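Local coordinates for protein 3-hydroxyisobutyrate dehydrogenase (Salmonella typhimurium, PDB 3G0O) that probably oxidises L-threonate to 2-oxo-tetronate, using NAD(+) in preference to NADP(+), at residues W222-E225 with N226-H230. Sequence-based numbering, arbitrary orientation.
Sequences WMFE and NRMQH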
loop_
_atom_site.group_PDB
_atom_site.type_symbol
_atom_site.label_atom_id
_atom_site.label_comp_id
_atom_site.label_asym_id
_atom_site.label_seq_id
_atom_site.Cartn_x
_atom_site.Cartn_y
_atom_site.Cartn_z
ATOM N N TRP A 222 2.821 -0.745 -2.101
ATOM C CA TRP A 222 3.793 -1.048 -3.139
ATOM C C TRP A 222 4.404 0.266 -3.626
ATOM O O TRP A 222 5.615 0.364 -3.814
ATOM C CB TRP A 222 3.130 -1.773 -4.313
ATOM C CG TRP A 222 4.125 -2.397 -5.249
ATOM C CD1 TRP A 222 4.591 -3.681 -5.215
ATOM C CD2 TRP A 222 4.820 -1.745 -6.325
ATOM N NE1 TRP A 222 5.535 -3.869 -6.201
ATOM C CE2 TRP A 222 5.693 -2.702 -6.894
ATOM C CE3 TRP A 222 4.789 -0.452 -6.861
ATOM C CZ2 TRP A 222 6.531 -2.398 -7.974
ATOM C CZ3 TRP A 222 5.622 -0.153 -7.934
ATOM C CH2 TRP A 222 6.481 -1.123 -8.478
HETATM N N MSE A 223 3.563 1.281 -3.822
HETATM C CA MSE A 223 4.065 2.570 -4.284
HETATM C C MSE A 223 4.944 3.279 -3.261
HETATM O O MSE A 223 5.905 3.948 -3.630
HETATM C CB MSE A 223 2.905 3.477 -4.712
HETATM C CG MSE A 223 2.330 3.085 -6.062
HETATM SE SE MSE A 223 3.692 3.152 -7.471
HETATM C CE MSE A 223 2.513 3.080 -9.009
ATOM N N PHE A 224 4.621 3.151 -1.978
ATOM C CA PHE A 224 5.451 3.779 -0.961
ATOM C C PHE A 224 6.843 3.153 -1.038
ATOM O O PHE A 224 7.853 3.851 -1.152
ATOM C CB PHE A 224 4.893 3.543 0.450
ATOM C CG PHE A 224 5.738 4.151 1.539
ATOM C CD1 PHE A 224 5.419 5.398 2.078
ATOM C CD2 PHE A 224 6.897 3.513 1.974
ATOM C CE1 PHE A 224 6.244 6.003 3.031
ATOM C CE2 PHE A 224 7.731 4.108 2.924
ATOM C CZ PHE A 224 7.404 5.357 3.453
ATOM N N GLU A 225 6.884 1.827 -0.986
ATOM C CA GLU A 225 8.157 1.123 -1.013
ATOM C C GLU A 225 8.980 1.423 -2.260
ATOM O O GLU A 225 10.196 1.600 -2.178
ATOM C CB GLU A 225 7.942 -0.390 -0.880
ATOM C CG GLU A 225 9.219 -1.129 -0.511
ATOM C CD GLU A 225 8.985 -2.568 -0.091
ATOM O OE1 GLU A 225 7.921 -2.868 0.483
ATOM O OE2 GLU A 225 9.880 -3.402 -0.317
ATOM N N ASN A 226 8.323 1.505 -3.410
ATOM C CA ASN A 226 9.038 1.776 -4.652
ATOM C C ASN A 226 9.450 3.232 -4.837
ATOM O O ASN A 226 10.623 3.525 -5.074
ATOM C CB ASN A 226 8.194 1.333 -5.847
ATOM C CG ASN A 226 8.924 1.499 -7.163
ATOM O OD1 ASN A 226 8.848 2.547 -7.808
ATOM N ND2 ASN A 226 9.653 0.466 -7.562
ATOM N N ARG A 227 8.489 4.144 -4.706
ATOM C CA ARG A 227 8.749 5.565 -4.905
ATOM C C ARG A 227 9.511 6.288 -3.792
ATOM O O ARG A 227 10.346 7.155 -4.070
ATOM C CB ARG A 227 7.420 6.281 -5.174
ATOM C CG ARG A 227 6.615 5.683 -6.333
ATOM C CD ARG A 227 7.425 5.684 -7.609
ATOM N NE ARG A 227 6.580 5.771 -8.798
ATOM C CZ ARG A 227 6.172 4.735 -9.525
ATOM N NH1 ARG A 227 6.523 3.497 -9.201
ATOM N NH2 ARG A 227 5.409 4.946 -10.587
HETATM N N MSE A 228 9.249 5.944 -2.536
HETATM C CA MSE A 228 9.938 6.650 -1.465
HETATM C C MSE A 228 11.433 6.352 -1.354
HETATM O O MSE A 228 12.153 7.034 -0.626
HETATM C CB MSE A 228 9.229 6.433 -0.127
HETATM C CG MSE A 228 7.846 7.091 -0.055
HETATM SE SE MSE A 228 7.793 9.004 -0.496
HETATM C CE MSE A 228 7.387 8.875 -2.400
ATOM N N GLN A 229 11.904 5.342 -2.076
ATOM C CA GLN A 229 13.330 5.040 -2.070
ATOM C C GLN A 229 13.984 6.171 -2.868
ATOM O O GLN A 229 15.092 6.609 -2.564
ATOM C CB GLN A 229 13.605 3.695 -2.747
ATOM C CG GLN A 229 15.080 3.310 -2.753
ATOM C CD GLN A 229 15.650 3.151 -1.352
ATOM O OE1 GLN A 229 15.265 2.245 -0.612
ATOM N NE2 GLN A 229 16.566 4.039 -0.980
ATOM N N HIS A 230 13.280 6.648 -3.891
ATOM C CA HIS A 230 13.782 7.739 -4.717
ATOM C C HIS A 230 13.938 8.977 -3.839
ATOM O O HIS A 230 14.920 9.717 -3.955
ATOM C CB HIS A 230 12.800 8.043 -5.857
ATOM C CG HIS A 230 12.525 6.876 -6.753
ATOM N ND1 HIS A 230 11.529 6.890 -7.707
ATOM C CD2 HIS A 230 13.111 5.657 -6.839
ATOM C CE1 HIS A 230 11.511 5.729 -8.338
ATOM N NE2 HIS A 230 12.461 4.964 -7.829
#
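W222 with N226, M223 with R227 and F224 with M228 are three successive i to i+4 pairs within helix 222-232, in the all-helical C-terminal part of the chain. Each pair also shares a backbone hydrogen bond of the alpha-helix: N226 N to W222 O, R227 N to M223 O (2.8 Å) and M228 N to F224 O. In the first pair, N226 CB lies over one face of the six-membered ring of W222, 4.1 Å from its centroid, a CH-pi contact. CG of N226 is anti to the backbone N (chi1 -176°), which carries the amide alongside the indole, the two planes only 11° apart. In the next pair the selenium of selenomethionine M223 sits over one face of the R227 guanidinium, with SE 3.3 Å from NH1. R227 NH1 also donates to N226 OD1 at 2.9 Å, approaching from above the amide plane, so the neighbouring side chains brace each other. The arginine is held further by a salt bridge from NE to D286 and by a hydrogen bond from NH2 to a bound tartrate, probably from the crystallisation liquor. The helix belongs to the helical domain that follows the Rossmann-type NAD-binding domain in this dehydrogenase family, and the side chain of M223 is about 9 Å from that of K179, the predicted active-site residue. Facing the long helix 174-202, selenomethionine M228 crosses F224 nearly at right angles and sets CG over its ring, 3.7 Å from the centroid; its SE follows obliquely at 5.3 Å in a Met-aromatic contact. Both side chains pack on A193 of that helix, while F224 also reaches L185 of the second subunit.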